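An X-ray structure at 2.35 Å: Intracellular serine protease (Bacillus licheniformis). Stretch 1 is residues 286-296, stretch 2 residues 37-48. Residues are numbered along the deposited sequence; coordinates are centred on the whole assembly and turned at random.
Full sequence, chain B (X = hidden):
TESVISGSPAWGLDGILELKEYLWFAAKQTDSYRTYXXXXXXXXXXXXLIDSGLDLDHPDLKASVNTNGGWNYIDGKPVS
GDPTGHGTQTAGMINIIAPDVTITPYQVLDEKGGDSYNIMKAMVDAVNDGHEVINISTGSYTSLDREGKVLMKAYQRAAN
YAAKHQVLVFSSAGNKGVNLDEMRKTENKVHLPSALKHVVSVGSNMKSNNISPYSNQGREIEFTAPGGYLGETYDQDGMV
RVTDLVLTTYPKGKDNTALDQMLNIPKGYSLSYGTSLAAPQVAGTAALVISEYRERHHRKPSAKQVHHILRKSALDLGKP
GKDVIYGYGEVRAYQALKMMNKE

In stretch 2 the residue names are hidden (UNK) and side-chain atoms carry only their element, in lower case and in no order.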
# COMPACT_ATOMS: atom_id res chain seq x y z
N ALA B 286 -10.93 -5.17 -2.35
CA ALA B 286 -11.45 -5.25 -0.98
C ALA B 286 -12.52 -4.18 -0.73
O ALA B 286 -13.57 -4.45 -0.13
CB ALA B 286 -10.34 -5.11 0.03
N ALA B 287 -12.24 -2.96 -1.19
CA ALA B 287 -13.19 -1.85 -1.08
C ALA B 287 -14.48 -2.20 -1.85
O ALA B 287 -15.58 -1.86 -1.41
CB ALA B 287 -12.58 -0.55 -1.59
N LEU B 288 -14.34 -2.90 -2.96
CA LEU B 288 -15.55 -3.30 -3.69
C LEU B 288 -16.40 -4.29 -2.88
O LEU B 288 -17.63 -4.15 -2.85
CB LEU B 288 -15.20 -3.90 -5.05
CG LEU B 288 -14.89 -2.94 -6.19
CD1 LEU B 288 -14.83 -3.73 -7.51
CD2 LEU B 288 -15.96 -1.83 -6.25
N VAL B 289 -15.76 -5.27 -2.24
CA VAL B 289 -16.46 -6.28 -1.45
C VAL B 289 -17.14 -5.62 -0.26
O VAL B 289 -18.31 -5.88 0.01
CB VAL B 289 -15.51 -7.38 -0.97
CG1 VAL B 289 -16.16 -8.21 0.13
CG2 VAL B 289 -15.11 -8.25 -2.14
N ILE B 290 -16.42 -4.73 0.43
CA ILE B 290 -17.00 -4.02 1.55
C ILE B 290 -18.24 -3.23 1.08
O ILE B 290 -19.29 -3.29 1.71
CB ILE B 290 -15.98 -3.07 2.23
CG1 ILE B 290 -14.91 -3.88 2.97
CG2 ILE B 290 -16.70 -2.14 3.22
CD1 ILE B 290 -13.68 -3.13 3.33
N SER B 291 -18.13 -2.54 -0.06
CA SER B 291 -19.24 -1.77 -0.59
C SER B 291 -20.45 -2.68 -0.88
O SER B 291 -21.56 -2.42 -0.42
CB SER B 291 -18.81 -1.04 -1.87
OG SER B 291 -17.75 -0.14 -1.60
N GLU B 292 -20.22 -3.79 -1.58
CA GLU B 292 -21.34 -4.67 -1.86
C GLU B 292 -21.96 -5.23 -0.57
O GLU B 292 -23.18 -5.25 -0.41
CB GLU B 292 -20.94 -5.82 -2.76
CG GLU B 292 -22.08 -6.77 -2.99
CD GLU B 292 -22.05 -7.42 -4.34
OE1 GLU B 292 -21.66 -6.74 -5.32
OE2 GLU B 292 -22.42 -8.61 -4.41
N TYR B 293 -21.11 -5.67 0.35
CA TYR B 293 -21.61 -6.31 1.57
C TYR B 293 -22.45 -5.33 2.39
O TYR B 293 -23.52 -5.68 2.89
CB TYR B 293 -20.43 -6.83 2.41
CG TYR B 293 -20.84 -7.66 3.59
CD1 TYR B 293 -21.32 -7.08 4.77
CD2 TYR B 293 -20.77 -9.06 3.52
CE1 TYR B 293 -21.69 -7.87 5.87
CE2 TYR B 293 -21.14 -9.87 4.60
CZ TYR B 293 -21.60 -9.27 5.77
OH TYR B 293 -21.98 -10.06 6.82
N ARG B 294 -22.01 -4.08 2.45
CA ARG B 294 -22.70 -3.11 3.29
C ARG B 294 -24.03 -2.78 2.62
O ARG B 294 -25.04 -2.56 3.27
CB ARG B 294 -21.84 -1.87 3.45
CG ARG B 294 -20.61 -2.09 4.31
CD ARG B 294 -19.78 -0.83 4.42
NE ARG B 294 -20.44 0.14 5.28
CZ ARG B 294 -19.96 1.34 5.57
NH1 ARG B 294 -18.79 1.73 5.05
NH2 ARG B 294 -20.65 2.16 6.36
N GLU B 295 -24.02 -2.83 1.30
CA GLU B 295 -25.22 -2.57 0.52
C GLU B 295 -26.26 -3.66 0.70
O GLU B 295 -27.46 -3.39 0.72
CB GLU B 295 -24.86 -2.43 -0.96
CG GLU B 295 -25.98 -1.89 -1.80
CD GLU B 295 -25.50 -1.40 -3.15
OE1 GLU B 295 -26.34 -1.34 -4.07
OE2 GLU B 295 -24.28 -1.16 -3.30
N ARG B 296 -25.81 -4.90 0.88
CA ARG B 296 -26.74 -5.99 0.94
C ARG B 296 -27.29 -6.19 2.37
O ARG B 296 -28.41 -6.66 2.53
CB ARG B 296 -26.09 -7.28 0.46
CG ARG B 296 -25.86 -7.32 -1.06
CD ARG B 296 -25.43 -8.69 -1.46
NE ARG B 296 -25.23 -8.83 -2.90
CZ ARG B 296 -26.18 -9.13 -3.77
NH1 ARG B 296 -27.44 -9.27 -3.36
NH2 ARG B 296 -25.87 -9.25 -5.06
N UNK B 37 -21.23 -2.05 -13.23
CA UNK B 37 -22.68 -2.09 -13.05
C UNK B 37 -23.10 -3.09 -11.98
O UNK B 37 -24.28 -3.19 -11.68
o UNK B 37 -23.65 -4.85 -16.99
n UNK B 37 -25.19 -3.43 -16.25
c UNK B 37 -23.39 -2.35 -14.39
c UNK B 37 -24.01 -4.01 -16.18
c UNK B 37 -23.18 -3.72 -14.94
N UNK B 38 -22.15 -3.83 -11.40
CA UNK B 38 -22.44 -4.74 -10.30
C UNK B 38 -22.17 -4.02 -8.98
O UNK B 38 -23.01 -4.00 -8.08
c UNK B 38 -21.65 -6.72 -11.72
c UNK B 38 -21.56 -6.02 -10.36
c UNK B 38 -23.05 -7.17 -12.06
c UNK B 38 -21.92 -6.98 -9.21
N UNK B 39 -20.99 -3.42 -8.86
CA UNK B 39 -20.63 -2.65 -7.70
C UNK B 39 -19.49 -1.73 -8.10
O UNK B 39 -18.35 -2.16 -8.34
c UNK B 39 -20.90 -1.79 -4.77
o UNK B 39 -21.96 -2.24 -4.30
o UNK B 39 -20.68 -0.56 -4.83
c UNK B 39 -19.81 -2.76 -5.26
c UNK B 39 -20.24 -3.55 -6.51
N UNK B 40 -19.79 -0.45 -8.09
CA UNK B 40 -18.84 0.56 -8.51
C UNK B 40 -18.11 1.13 -7.31
O UNK B 40 -17.22 1.97 -7.47
c UNK B 40 -19.58 1.65 -9.29
n UNK B 40 -17.48 5.06 -13.51
c UNK B 40 -18.81 2.28 -10.43
n UNK B 40 -18.03 5.33 -11.30
n UNK B 40 -18.97 3.61 -12.50
c UNK B 40 -18.16 4.66 -12.44
c UNK B 40 -19.73 3.11 -11.36
N UNK B 41 -18.49 0.68 -6.10
CA UNK B 41 -17.93 1.19 -4.87
C UNK B 41 -18.74 2.29 -4.20
O UNK B 41 -19.46 3.05 -4.87
N UNK B 42 -18.63 2.39 -2.88
CA UNK B 42 -19.32 3.44 -2.12
C UNK B 42 -18.39 4.59 -1.79
O UNK B 42 -17.30 4.37 -1.31
c UNK B 42 -22.72 0.57 -0.50
c UNK B 42 -21.09 1.94 -1.05
n UNK B 42 -21.81 1.38 -0.01
n UNK B 42 -22.62 0.57 -1.82
c UNK B 42 -19.95 2.90 -0.82
c UNK B 42 -21.60 1.42 -2.19
N UNK B 43 -18.84 5.83 -2.05
CA UNK B 43 -18.05 6.99 -1.65
C UNK B 43 -17.69 7.00 -0.17
O UNK B 43 -16.68 7.59 0.16
c UNK B 43 -20.02 6.20 -2.86
c UNK B 43 -19.82 7.67 -3.10
c UNK B 43 -18.98 8.17 -1.99
N UNK B 44 -18.49 6.38 0.70
CA UNK B 44 -18.21 6.40 2.15
C UNK B 44 -17.45 5.17 2.63
O UNK B 44 -17.31 4.95 3.83
c UNK B 44 -20.40 5.41 2.88
o UNK B 44 -20.33 4.72 1.86
o UNK B 44 -21.20 5.20 3.81
c UNK B 44 -19.49 6.59 2.97
N UNK B 45 -17.02 4.33 1.70
CA UNK B 45 -15.95 3.38 1.98
C UNK B 45 -14.63 4.07 1.64
O UNK B 45 -14.47 4.62 0.55
c UNK B 45 -16.08 2.07 1.18
c UNK B 45 -14.75 1.31 1.16
c UNK B 45 -17.23 1.22 1.71
N UNK B 46 -13.70 4.10 2.59
CA UNK B 46 -12.49 4.90 2.40
C UNK B 46 -11.24 4.02 2.38
O UNK B 46 -11.04 3.17 3.28
c UNK B 46 -13.30 7.81 5.89
n UNK B 46 -12.86 8.96 6.76
c UNK B 46 -13.44 7.04 3.48
c UNK B 46 -12.36 5.97 3.51
c UNK B 46 -13.14 8.20 4.43
N UNK B 47 -10.40 4.23 1.38
CA UNK B 47 -9.12 3.53 1.25
C UNK B 47 -8.00 4.52 1.53
O UNK B 47 -7.90 5.56 0.88
c UNK B 47 -8.94 2.89 -0.16
c UNK B 47 -7.57 2.27 -0.31
c UNK B 47 -10.06 1.87 -0.44
N UNK B 48 -7.17 4.20 2.52
CA UNK B 48 -6.04 5.05 2.87
C UNK B 48 -4.84 4.74 1.97
O UNK B 48 -4.44 3.59 1.82
c UNK B 48 -5.68 4.88 4.32

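Position 37 carries three side-chain carbons in a row, the third bearing one oxygen and one nitrogen, and none of them reaches the helix: Gln-37, an exposed amide. Position 38 has four carbons, forked at the first with one arm two carbons long; the one-carbon arm lies 3.9 Å from Glu-292 OE1, at the margin of the contact. This is Ile-38.

At position 39 three carbons end in two oxygens, and the chain points toward the helix, where one oxygen lies 2.7 Å from Glu-295 OE2: Glu-39. That oxygen is OE2, too close for two bare carboxylates to be comfortable, and the coordinates leave open whether a proton is shared. Its OE1 accepts a hydrogen bond from the backbone N of position 41 (2.8 Å), bracing the loop. Position 40 shows three carbons, a nitrogen, and a carbon with two more nitrogens, pointing away from the helix: Arg-40.

Position 41 has no side-chain atoms, and its backbone N packs 3.6 Å from Leu-288 CD2: Gly-41. With phi/psi of 96/151, a CB would jam against the preceding carbonyl oxygen and sit about 3.7 Å from that same Leu-288 CD2.

At position 42 one carbon leads to a five-membered ring of three carbons and two nitrogens. Ser-291 CB lies over one face, 3.9 Å from the centroid, while at the edge a ring nitrogen lies 2.8 Å from Glu-295 OE2: His-42. The flat ring thus serves twice, its NE2 donating to Glu-295 OE2 at 168°. Its backbone N also donates to Ser-291 OG (3.0 Å).

Position 43 closes three carbons onto its own nitrogen, without touching the helix: Pro-43, whose phi of -55° suits the type I turn running from 42 to 45. Position 44 has two carbons, the second with two oxygens, one of them 4.0 Å from Arg-294 NH2: Asp-44. This oxygen, OD2, lies out of the guanidinium plane, so charge alone attracts.

Position 45 has one carbon bearing two more, one 3.7 Å from Ile-290 CG2 and the other 4.0 Å from Ala-287 CB: Val-45, a compact wedge. Position 46 has four carbons ending in nitrogen, directed away: Lys-46. Position 47 repeats the forked three-carbon pattern, one branch 3.7 Å from Ala-287 CB: Val-47. Position 48 has one carbon, beyond reach: Ala-48.

The contact thus combines two chemistries. The valines pack against Ala-287 and Ile-290, whereas His-42 is held by two hydrogen bonds, to residues one helical turn apart. Ser-291 OG links helix and loop, accepting from His-42 N while donating to Ala-287 O (2.8 Å).

Stretch 2 (37-48) QIERGHPDVKVA
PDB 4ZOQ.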